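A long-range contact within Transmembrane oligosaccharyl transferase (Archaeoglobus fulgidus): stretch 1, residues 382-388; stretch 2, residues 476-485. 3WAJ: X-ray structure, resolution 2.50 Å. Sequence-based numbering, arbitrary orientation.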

ATOM      1  N   GLY A 382       6.542 -20.391  -8.245  1.00 80.15           N
ATOM      2  CA  GLY A 382       6.434 -21.836  -8.322  1.00 78.61           C
ATOM      3  C   GLY A 382       7.695 -22.429  -8.923  1.00 81.78           C
ATOM      4  O   GLY A 382       8.814 -22.042  -8.572  1.00 82.53           O
ATOM      5  N   ALA A 383       7.509 -23.368  -9.841  1.00 83.84           N
ATOM      6  CA  ALA A 383       8.611 -24.038 -10.513  1.00 84.70           C
ATOM      7  C   ALA A 383       9.024 -23.245 -11.749  1.00 89.60           C
ATOM      8  O   ALA A 383      10.051 -23.538 -12.367  1.00 95.10           O
ATOM      9  N   LEU A 384       8.215 -22.247 -12.105  1.00 87.73           N
ATOM     10  CA  LEU A 384       8.516 -21.375 -13.240  1.00 85.63           C
ATOM     11  C   LEU A 384       9.761 -20.545 -12.968  1.00 84.65           C
ATOM     12  O   LEU A 384      10.357 -19.977 -13.882  1.00 84.29           O
ATOM     13  N   PHE A 385      10.142 -20.479 -11.701  1.00 84.00           N
ATOM     14  CA  PHE A 385      11.389 -19.853 -11.311  1.00 86.99           C
ATOM     15  C   PHE A 385      12.566 -20.660 -11.860  1.00 86.84           C
ATOM     16  O   PHE A 385      13.385 -20.148 -12.628  1.00 84.61           O
ATOM     17  N   PHE A 386      12.641 -21.927 -11.469  1.00 89.04           N
ATOM     18  CA  PHE A 386      13.683 -22.825 -11.953  1.00 90.96           C
ATOM     19  C   PHE A 386      13.653 -22.980 -13.469  1.00 87.96           C
ATOM     20  O   PHE A 386      14.674 -22.837 -14.149  1.00 86.15           O
ATOM     21  N   PHE A 387      12.470 -23.285 -13.987  1.00 86.51           N
ATOM     22  CA  PHE A 387      12.298 -23.610 -15.397  1.00 86.19           C
ATOM     23  C   PHE A 387      12.418 -22.363 -16.267  1.00 89.61           C
ATOM     24  O   PHE A 387      12.508 -22.450 -17.491  1.00 92.26           O
ATOM     25  N   GLY A 388      12.422 -21.202 -15.621  1.00 88.56           N
ATOM     26  CA  GLY A 388      12.703 -19.953 -16.295  1.00 81.28           C
ATOM     27  C   GLY A 388      14.170 -19.600 -16.157  1.00 77.51           C
ATOM     28  O   GLY A 388      14.719 -18.903 -17.000  1.00 73.64           O
ATOM     29  N   LEU A 476       6.015 -35.433 -18.188  1.00116.93           N
ATOM     30  CA  LEU A 476       6.488 -35.652 -16.819  1.00115.27           C
ATOM     31  C   LEU A 476       7.326 -34.492 -16.258  1.00115.33           C
ATOM     32  O   LEU A 476       7.590 -34.431 -15.055  1.00116.27           O
ATOM     33  N   ILE A 477       7.735 -33.575 -17.129  1.00110.51           N
ATOM     34  CA  ILE A 477       8.366 -32.337 -16.685  1.00109.83           C
ATOM     35  C   ILE A 477       7.455 -31.148 -16.988  1.00104.60           C
ATOM     36  O   ILE A 477       7.448 -30.163 -16.254  1.00 98.29           O
ATOM     37  N   ALA A 478       6.670 -31.253 -18.060  1.00103.20           N
ATOM     38  CA  ALA A 478       5.647 -30.253 -18.366  1.00 98.78           C
ATOM     39  C   ALA A 478       4.537 -30.320 -17.327  1.00100.98           C
ATOM     40  O   ALA A 478       3.585 -29.540 -17.371  1.00102.98           O
ATOM     41  N   LEU A 479       4.654 -31.283 -16.417  1.00100.83           N
ATOM     42  CA  LEU A 479       3.844 -31.319 -15.209  1.00 97.88           C
ATOM     43  C   LEU A 479       4.678 -30.821 -14.029  1.00 98.17           C
ATOM     44  O   LEU A 479       4.150 -30.178 -13.127  1.00103.40           O
ATOM     45  N   ALA A 480       5.980 -31.102 -14.043  1.00 92.86           N
ATOM     46  CA  ALA A 480       6.888 -30.584 -13.017  1.00 88.76           C
ATOM     47  C   ALA A 480       6.842 -29.057 -12.994  1.00 90.57           C
ATOM     48  O   ALA A 480       7.081 -28.424 -11.962  1.00 87.86           O
ATOM     49  N   ALA A 481       6.540 -28.473 -14.149  1.00 92.08           N
ATOM     50  CA  ALA A 481       6.385 -27.033 -14.260  1.00 96.44           C
ATOM     51  C   ALA A 481       4.973 -26.611 -13.845  1.00101.04           C
ATOM     52  O   ALA A 481       4.783 -26.066 -12.763  1.00105.37           O
ATOM     53  N   ILE A 482       3.996 -26.893 -14.705  1.00 98.33           N
ATOM     54  CA  ILE A 482       2.604 -26.460 -14.531  1.00 93.17           C
ATOM     55  C   ILE A 482       1.921 -26.857 -13.204  1.00 92.26           C
ATOM     56  O   ILE A 482       1.113 -26.095 -12.667  1.00 96.51           O
ATOM     57  N   TYR A 483       2.242 -28.023 -12.656  1.00 86.94           N
ATOM     58  CA  TYR A 483       1.475 -28.494 -11.500  1.00 84.43           C
ATOM     59  C   TYR A 483       1.621 -27.689 -10.204  1.00 81.68           C
ATOM     60  O   TYR A 483       0.641 -27.129  -9.729  1.00 85.99           O
ATOM     61  N   PRO A 484       2.830 -27.637  -9.613  1.00 81.96           N
ATOM     62  CA  PRO A 484       2.844 -26.957  -8.312  1.00 84.30           C
ATOM     63  C   PRO A 484       2.719 -25.434  -8.420  1.00 86.50           C
ATOM     64  O   PRO A 484       2.576 -24.772  -7.392  1.00 88.48           O
ATOM     65  N   THR A 485       2.760 -24.887  -9.633  1.00 86.17           N
ATOM     66  CA  THR A 485       2.519 -23.450  -9.797  1.00 89.18           C
ATOM     67  C   THR A 485       1.054 -23.113 -10.132  1.00 88.18           C
ATOM     68  O   THR A 485       0.662 -21.949 -10.101  1.00 89.00           O
TER

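Which side chains carry the contact from the first stretch? A383 and F387 both point their CA-to-CB bonds toward the helix of 476-485, and they lie four residues apart, linked by the hydrogen bond from F387 N to A383 O at 2.9 Å. L384 starts out sideways, but its m,t rotamer (chi1 -74°, chi2 -153°) carries the end of the side chain nearer, so that L384 CD2 comes 4.3 Å from A481 CB. F385 and F386, with chi1 t and m respectively, lie out of reach and take no part.

How does the ring of F387 settle against its partners? Its chi1 is m at -72°, with chi2 at -131°, and the ring lies across A481, with A480 and I477 O beside it. The CA of A481 lies over one face of the ring, and F387 CD1 is 3.8 Å from A481 CB. Farther out, F387 CZ reaches A480 CB at 3.9 Å, while F387 CE1 sits 3.8 Å from the backbone I477 O. Beside the ring the second helix offers two alanine methyls, and the ring lies close to its backbone. The CA-to-CB bond of I477 points sideways, and its side chain, with chi1 p and chi2 t, adds little.

What lets the chains come so near at the other end? G382 and T485 have their CA atoms 4.5 Å apart, and G382 CA is 3.6 Å from T485 CG2. A CB on G382 would point toward the second stretch and fall 2.4 Å from T485 CG2, a clash; the positive phi of 68° also favours glycine. Next to it, A383 CB nestles against the backbone, 3.3 Å from A480 O and 3.9 Å from A481 O, with the ring of P484 bordering it at 4.3 Å from A383 CB to P484 CG.

Does T485 use its hydroxyl or its methyl here? The methyl makes the tighter contacts: T485 CG2 is 3.0 Å from A383 N, a very short approach, and 3.9 Å from L384 N. Its chi1 of 103° lies between the usual wells. The hydroxyl stays more distant, with T485 OG1 4.2 Å from L384 CG, and makes no hydrogen bond to the first stretch. Indeed no hydrogen bond crosses between the stretches at all; the contact, burying 323 Å² in total, rests on the fit of small and apolar groups against ring and backbone.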

ATOM      1  CB  ALA A 383       8.201 -25.453 -10.895  1.00 79.94           C
ATOM      2  CB  LEU A 384       7.336 -20.459 -13.567  1.00 79.62           C
ATOM      3  CG  LEU A 384       6.136 -21.115 -14.247  1.00 78.00           C
ATOM      4  CD1 LEU A 384       5.378 -20.098 -15.088  1.00 72.98           C
ATOM      5  CD2 LEU A 384       6.571 -22.298 -15.098  1.00 77.46           C
ATOM      6  CB  PHE A 385      11.448 -19.761  -9.789  1.00 94.48           C
ATOM      7  CG  PHE A 385      12.794 -19.386  -9.254  1.00100.64           C
ATOM      8  CD1 PHE A 385      13.444 -18.244  -9.705  1.00100.54           C
ATOM      9  CD2 PHE A 385      13.404 -20.166  -8.288  1.00104.05           C
ATOM     10  CE1 PHE A 385      14.686 -17.898  -9.207  1.00 99.83           C
ATOM     11  CE2 PHE A 385      14.644 -19.830  -7.785  1.00103.60           C
ATOM     12  CZ  PHE A 385      15.286 -18.694  -8.244  1.00103.16           C
ATOM     13  CB  PHE A 386      13.514 -24.207 -11.323  1.00 97.86           C
ATOM     14  CG  PHE A 386      13.670 -24.223  -9.832  1.00106.70           C
ATOM     15  CD1 PHE A 386      14.395 -23.237  -9.180  1.00109.22           C
ATOM     16  CD2 PHE A 386      13.092 -25.234  -9.079  1.00111.92           C
ATOM     17  CE1 PHE A 386      14.539 -23.258  -7.798  1.00111.70           C
ATOM     18  CE2 PHE A 386      13.232 -25.260  -7.701  1.00113.90           C
ATOM     19  CZ  PHE A 386      13.956 -24.269  -7.060  1.00113.93           C
ATOM     20  CB  PHE A 387      10.962 -24.328 -15.617  1.00 84.58           C
ATOM     21  CG  PHE A 387      10.937 -25.740 -15.081  1.00 91.57           C
ATOM     22  CD1 PHE A 387      10.488 -26.787 -15.873  1.00 92.11           C
ATOM     23  CD2 PHE A 387      11.380 -26.021 -13.792  1.00 95.53           C
ATOM     24  CE1 PHE A 387      10.470 -28.080 -15.386  1.00 94.50           C
ATOM     25  CE2 PHE A 387      11.369 -27.311 -13.301  1.00 98.10           C
ATOM     26  CZ  PHE A 387      10.912 -28.342 -14.097  1.00 97.59           C
ATOM     27  CB  LEU A 476       7.228 -36.988 -16.700  1.00114.67           C
ATOM     28  CG  LEU A 476       6.396 -38.221 -17.076  1.00115.19           C
ATOM     29  CD1 LEU A 476       6.993 -39.496 -16.491  1.00114.61           C
ATOM     30  CD2 LEU A 476       4.936 -38.066 -16.653  1.00114.13           C
ATOM     31  CB  ILE A 477       9.746 -32.108 -17.325  1.00112.00           C
ATOM     32  CG1 ILE A 477       9.663 -32.279 -18.835  1.00114.35           C
ATOM     33  CG2 ILE A 477      10.793 -33.052 -16.741  1.00111.89           C
ATOM     34  CD1 ILE A 477      10.764 -31.577 -19.533  1.00115.22           C
ATOM     35  CB  ALA A 478       5.081 -30.461 -19.754  1.00 98.85           C
ATOM     36  CB  LEU A 479       3.311 -32.728 -14.939  1.00 99.16           C
ATOM     37  CG  LEU A 479       1.924 -33.099 -15.477  1.00 97.25           C
ATOM     38  CD1 LEU A 479       0.854 -32.808 -14.442  1.00 92.30           C
ATOM     39  CD2 LEU A 479       1.614 -32.360 -16.774  1.00 97.07           C
ATOM     40  CB  ALA A 480       8.304 -31.064 -13.264  1.00 85.78           C
ATOM     41  CB  ALA A 481       6.690 -26.580 -15.679  1.00 95.16           C
ATOM     42  CB  ILE A 482       1.732 -26.914 -15.744  1.00 75.83           C
ATOM     43  CG1 ILE A 482       2.229 -26.254 -17.039  1.00 77.19           C
ATOM     44  CG2 ILE A 482       0.248 -26.615 -15.518  1.00 71.03           C
ATOM     45  CD1 ILE A 482       1.773 -26.953 -18.326  1.00 77.76           C
ATOM     46  CB  TYR A 483       1.662 -29.994 -11.226  1.00 84.76           C
ATOM     47  CG  TYR A 483       0.893 -30.434 -10.003  1.00 78.93           C
ATOM     48  CD1 TYR A 483       1.532 -30.633  -8.781  1.00 75.07           C
ATOM     49  CD2 TYR A 483      -0.481 -30.612 -10.062  1.00 77.76           C
ATOM     50  CE1 TYR A 483       0.818 -31.019  -7.654  1.00 76.74           C
ATOM     51  CE2 TYR A 483      -1.204 -30.994  -8.948  1.00 81.78           C
ATOM     52  CZ  TYR A 483      -0.553 -31.200  -7.746  1.00 81.87           C
ATOM     53  OH  TYR A 483      -1.289 -31.584  -6.644  1.00 83.04           O
ATOM     54  CB  PRO A 484       4.205 -27.350  -7.725  1.00 82.65           C
ATOM     55  CG  PRO A 484       5.071 -27.589  -8.912  1.00 77.77           C
ATOM     56  CD  PRO A 484       4.171 -28.120 -10.001  1.00 78.42           C
ATOM     57  CB  THR A 485       3.512 -22.776 -10.782  1.00 74.93           C
ATOM     58  OG1 THR A 485       2.880 -22.547 -12.047  1.00 81.24           O
ATOM     59  CG2 THR A 485       4.719 -23.645 -10.978  1.00 71.14           C
TER